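Local coordinates for transketolase (Campylobacter jejuni, PDB 3L84), which belongs to the transketolase family of thiamine diphosphate-binding proteins and assembles as a dimer of three-domain subunits, at residues E457-F462 with G583-H588; N590-Y593 with K598-G601. All blocks are in the same frame, centred on the assembly; numbering follows the deposited sequence.

Contact 1 (E457-F462 with G583-H588); sequences EQLSTF and GVEAAH
Leu459 leaves the first turn of helix 458-464 and runs from its CB toward Glu585 and Ala587 of the segment 583-588. With CG anti to the backbone N (chi1 -161°), the side chain carries CD2 to Glu585. Beyond CG the branches part: CD2 does the touching, resting against the carboxylate of Glu585 and, less closely, the methyl of Ala587. CD2 of Leu459 lies 3.6 Å from OE1 of Glu585 and 4.1 Å from CB of Ala587, and the leucine and glutamate side chains cross at about a right angle. OE2 of Glu585 has a salt bridge to Arg463 and a hydrogen bond with Ser533 OG, and OE1 bonds with Ser589, which probably offsets the cost of burying the carboxylate beside a methyl.

One residue on, water 1 stitches the two backbones together. It accepts from Ser460 N at 2.9 Å and donates to His588 O at 3.0 Å. OG of Ser460 is hydrogen-bonded to Glu591, while ND1 of His588 reaches Ala464 O of the second subunit. This is an interdomain seam that also takes part in the dimer interface, joining a pyrimidine-domain helix to the loop that follows strand 580-584, next to the edge of the C-terminal domain's mixed sheet.

Contact 2 (N590-Y593 with K598-G601); sequences NELY and KVYG
CH-pi packing dominates between Tyr593 and Val599. The CG2 methyl of Val599 sits over the centre of the phenol ring, 3.5 Å from the ring centroid and 4° off the normal, so that it is nearly equidistant from all six ring carbons. With CG1 of Val599 anti to the backbone N (chi1 174°), CG2 is the branch turned onto the ring.

Looser van der Waals contacts flank this methyl-ring pair. The same CG2 of Val599 meets CB of Leu592 at 3.8 Å, the leucine being met near its root. One residue earlier in the strand, CA of Lys598 lies 4.1 Å from CE1 of Tyr593, at an oblique approach to the ring.

In the fold, the 3-10 turn 590-593 belongs to the connection between the parallel strands 580-584 and 598-600, and it packs against Val599 of the second of these, the outermost strand on this side of the C-terminal domain's mixed sheet.

The polar link runs through water 2, which lies 2.7 Å from OH of Tyr593 and accepts from N of Val599 at 3.0 Å. The water thus gives an edge-strand amide a partner and ties the phenol end to the strand backbone. Within the turn, Tyr593 N bonds to Asn590 O. Beyond the pair, Tyr593 packs on Lys594 of the second subunit, whereas Tyr600 meets Phe628 of helix 622-629 edge to face.

In the fold
The two contacts lie with their centres about 9 Å apart and follow each other along the chain, contact 1 closing at 588 before contact 2 opens at 590. Strands 580-584 and 598-600, neighbours in the mixed C-terminal sheet, carry one segment of each, and a probable backbone hydrogen bond from Tyr600 N to Gly583 O (2.7 Å) joins them. Contact 1 reaches out to the pyrimidine-binding domain, whereas contact 2 stays within the C-terminal domain. Glu591 of contact 2 reaches back to helix 458-464, where its OE2 is paired with Arg463. Both contacts touch the second subunit; residues of this strand connection thus lie at the domain interface and the dimer interface alike.

Contact 1 (E457-F462 with G583-H588)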
loop_
_atom_site.group_PDB
_atom_site.type_symbol
_atom_site.label_atom_id
_atom_site.label_comp_id
_atom_site.label_asym_id
_atom_site.label_seq_id
_atom_site.Cartn_x
_atom_site.Cartn_y
_atom_site.Cartn_z
ATOM N N GLU A 457 -0.305 13.665 -3.321
ATOM C CA GLU A 457 -1.156 13.472 -2.138
ATOM C C GLU A 457 -0.444 12.845 -0.931
ATOM O O GLU A 457 -1.039 12.722 0.146
ATOM C CB GLU A 457 -2.390 12.627 -2.485
ATOM C CG GLU A 457 -2.151 11.174 -2.829
ATOM C CD GLU A 457 -1.766 10.865 -4.281
ATOM O OE1 GLU A 457 -1.035 11.655 -4.948
ATOM O OE2 GLU A 457 -2.125 9.762 -4.771
ATOM N N GLN A 458 0.814 12.446 -1.101
ATOM C CA GLN A 458 1.484 11.683 -0.058
ATOM C C GLN A 458 1.818 12.494 1.173
ATOM O O GLN A 458 1.821 11.948 2.281
ATOM C CB GLN A 458 2.714 10.984 -0.632
ATOM C CG GLN A 458 2.383 9.867 -1.625
ATOM C CD GLN A 458 1.860 10.370 -2.961
ATOM O OE1 GLN A 458 2.275 11.422 -3.436
ATOM N NE2 GLN A 458 0.985 9.607 -3.601
ATOM N N LEU A 459 2.158 13.765 1.017
ATOM C CA LEU A 459 2.405 14.615 2.172
ATOM C C LEU A 459 1.153 14.669 3.038
ATOM O O LEU A 459 1.228 14.586 4.276
ATOM C CB LEU A 459 2.832 15.989 1.677
ATOM C CG LEU A 459 3.557 16.957 2.555
ATOM C CD1 LEU A 459 4.813 16.310 3.182
ATOM C CD2 LEU A 459 3.973 18.153 1.710
ATOM N N SER A 460 -0.023 14.782 2.446
ATOM C CA SER A 460 -1.277 14.797 3.209
ATOM C C SER A 460 -1.455 13.505 4.003
ATOM O O SER A 460 -1.875 13.520 5.149
ATOM C CB SER A 460 -2.493 15.000 2.331
ATOM O OG SER A 460 -2.543 16.281 1.752
ATOM N N THR A 461 -1.188 12.362 3.376
ATOM C CA THR A 461 -1.282 11.070 4.039
ATOM C C THR A 461 -0.405 10.994 5.271
ATOM O O THR A 461 -0.890 10.631 6.346
ATOM C CB THR A 461 -0.907 9.939 3.112
ATOM O OG1 THR A 461 -1.826 9.916 2.010
ATOM C CG2 THR A 461 -0.879 8.579 3.801
ATOM N N PHE A 462 0.873 11.329 5.128
ATOM C CA PHE A 462 1.782 11.220 6.251
ATOM C C PHE A 462 1.487 12.238 7.347
ATOM O O PHE A 462 1.602 11.904 8.529
ATOM C CB PHE A 462 3.251 11.206 5.783
ATOM C CG PHE A 462 3.682 9.857 5.410
ATOM C CD1 PHE A 462 3.331 9.298 4.227
ATOM C CD2 PHE A 462 4.453 9.129 6.318
ATOM C CE1 PHE A 462 3.687 7.924 3.953
ATOM C CE2 PHE A 462 4.828 7.844 6.038
ATOM C CZ PHE A 462 4.410 7.235 4.899
ATOM N N GLY A 583 -0.126 29.677 1.945
ATOM C CA GLY A 583 0.681 28.457 1.980
ATOM C C GLY A 583 1.089 28.040 0.585
ATOM O O GLY A 583 0.264 28.132 -0.344
ATOM N N VAL A 584 2.341 27.653 0.384
ATOM C CA VAL A 584 2.871 27.321 -0.912
ATOM C C VAL A 584 3.639 25.993 -0.835
ATOM O O VAL A 584 4.645 25.871 -0.136
ATOM C CB VAL A 584 3.829 28.432 -1.389
ATOM C CG1 VAL A 584 4.332 28.108 -2.784
ATOM C CG2 VAL A 584 3.157 29.840 -1.323
ATOM N N GLU A 585 3.148 24.977 -1.549
ATOM C CA GLU A 585 3.765 23.660 -1.555
ATOM C C GLU A 585 3.470 22.982 -2.886
ATOM O O GLU A 585 2.371 23.065 -3.378
ATOM C CB GLU A 585 3.228 22.771 -0.420
ATOM C CG GLU A 585 3.779 23.068 0.950
ATOM C CD GLU A 585 3.425 22.021 2.003
ATOM O OE1 GLU A 585 2.349 21.341 1.935
ATOM O OE2 GLU A 585 4.202 21.925 2.953
ATOM N N ALA A 586 4.438 22.230 -3.384
ATOM C CA ALA A 586 4.269 21.413 -4.589
ATOM C C ALA A 586 3.608 20.092 -4.201
ATOM O O ALA A 586 4.213 19.012 -4.210
ATOM C CB ALA A 586 5.611 21.178 -5.310
ATOM N N ALA A 587 2.355 20.203 -3.810
ATOM C CA ALA A 587 1.564 19.080 -3.262
ATOM C C ALA A 587 0.127 19.515 -3.249
ATOM O O ALA A 587 -0.166 20.711 -3.319
ATOM C CB ALA A 587 2.036 18.737 -1.840
ATOM N N HIS A 588 -0.781 18.563 -3.105
ATOM C CA HIS A 588 -2.211 18.883 -2.890
ATOM C C HIS A 588 -2.394 18.718 -1.426
ATOM O O HIS A 588 -2.662 17.594 -0.954
ATOM C CB HIS A 588 -3.094 17.896 -3.620
ATOM C CG HIS A 588 -4.529 18.252 -3.579
ATOM N ND1 HIS A 588 -5.498 17.297 -3.699
ATOM C CD2 HIS A 588 -5.169 19.450 -3.531
ATOM C CE1 HIS A 588 -6.682 17.882 -3.669
ATOM N NE2 HIS A 588 -6.519 19.181 -3.547
HETATM O O HOH W 1 -0.203 16.153 -0.118
#

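Contact 2 (N590-Y593 with K598-G601)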
loop_
_atom_site.group_PDB
_atom_site.type_symbol
_atom_site.label_atom_id
_atom_site.label_comp_id
_atom_site.label_asym_id
_atom_site.label_seq_id
_atom_site.Cartn_x
_atom_site.Cartn_y
_atom_site.Cartn_z
ATOM N N ASN A 590 -4.365 20.415 1.339
ATOM C CA ASN A 590 -5.437 21.171 1.903
ATOM C C ASN A 590 -5.336 21.298 3.414
ATOM O O ASN A 590 -5.927 22.193 3.990
ATOM C CB ASN A 590 -6.812 20.577 1.553
ATOM C CG ASN A 590 -7.293 20.920 0.145
ATOM O OD1 ASN A 590 -8.035 20.134 -0.475
ATOM N ND2 ASN A 590 -6.954 22.082 -0.335
ATOM N N GLU A 591 -4.573 20.435 4.079
ATOM C CA GLU A 591 -4.329 20.615 5.500
ATOM C C GLU A 591 -3.694 21.956 5.827
ATOM O O GLU A 591 -3.790 22.426 6.964
ATOM C CB GLU A 591 -3.500 19.451 6.067
ATOM C CG GLU A 591 -2.063 19.334 5.548
ATOM C CD GLU A 591 -1.884 18.556 4.261
ATOM O OE1 GLU A 591 -2.866 18.201 3.583
ATOM O OE2 GLU A 591 -0.712 18.313 3.903
ATOM N N LEU A 592 -3.018 22.575 4.854
ATOM C CA LEU A 592 -2.447 23.894 5.076
ATOM C C LEU A 592 -3.475 24.950 5.416
ATOM O O LEU A 592 -3.101 25.946 6.035
ATOM C CB LEU A 592 -1.639 24.327 3.870
ATOM C CG LEU A 592 -0.324 23.607 3.570
ATOM C CD1 LEU A 592 0.406 24.295 2.409
ATOM C CD2 LEU A 592 0.565 23.584 4.739
ATOM N N TYR A 593 -4.741 24.736 5.088
ATOM C CA TYR A 593 -5.768 25.692 5.510
ATOM C C TYR A 593 -5.950 25.766 7.017
ATOM O O TYR A 593 -6.567 26.700 7.493
ATOM C CB TYR A 593 -7.097 25.354 4.834
ATOM C CG TYR A 593 -7.214 25.721 3.359
ATOM C CD1 TYR A 593 -7.342 27.067 2.973
ATOM C CD2 TYR A 593 -7.161 24.779 2.382
ATOM C CE1 TYR A 593 -7.471 27.421 1.630
ATOM C CE2 TYR A 593 -7.287 25.135 1.032
ATOM C CZ TYR A 593 -7.461 26.454 0.680
ATOM O OH TYR A 593 -7.574 26.776 -0.657
ATOM N N LYS A 598 -5.069 31.138 2.216
ATOM C CA LYS A 598 -5.035 30.684 0.839
ATOM C C LYS A 598 -3.949 29.630 0.701
ATOM O O LYS A 598 -2.946 29.714 1.391
ATOM C CB LYS A 598 -4.720 31.827 -0.137
ATOM C CG LYS A 598 -5.735 32.968 -0.159
ATOM C CD LYS A 598 -5.350 34.011 -1.191
ATOM C CE LYS A 598 -6.370 35.094 -1.208
ATOM N NZ LYS A 598 -5.982 36.093 -2.282
ATOM N N VAL A 599 -4.127 28.681 -0.214
ATOM C CA VAL A 599 -3.153 27.652 -0.476
ATOM C C VAL A 599 -2.874 27.588 -1.966
ATOM O O VAL A 599 -3.808 27.475 -2.755
ATOM C CB VAL A 599 -3.628 26.291 0.048
ATOM C CG1 VAL A 599 -2.679 25.163 -0.336
ATOM C CG2 VAL A 599 -3.844 26.340 1.561
ATOM N N TYR A 600 -1.590 27.683 -2.311
ATOM C CA TYR A 600 -1.065 27.651 -3.652
ATOM C C TYR A 600 -0.308 26.344 -3.812
ATOM O O TYR A 600 0.841 26.228 -3.437
ATOM C CB TYR A 600 -0.131 28.841 -3.863
ATOM C CG TYR A 600 0.233 29.171 -5.290
ATOM C CD1 TYR A 600 -0.598 29.936 -6.071
ATOM C CD2 TYR A 600 1.414 28.725 -5.851
ATOM C CE1 TYR A 600 -0.266 30.277 -7.355
ATOM C CE2 TYR A 600 1.746 29.067 -7.136
ATOM C CZ TYR A 600 0.900 29.847 -7.875
ATOM O OH TYR A 600 1.184 30.224 -9.177
ATOM N N GLY A 601 -1.026 25.354 -4.351
ATOM C CA GLY A 601 -0.528 23.999 -4.444
ATOM C C GLY A 601 -0.760 23.420 -5.812
ATOM O O GLY A 601 -0.846 24.147 -6.815
HETATM O O HOH W 2 -6.747 29.141 -1.545
#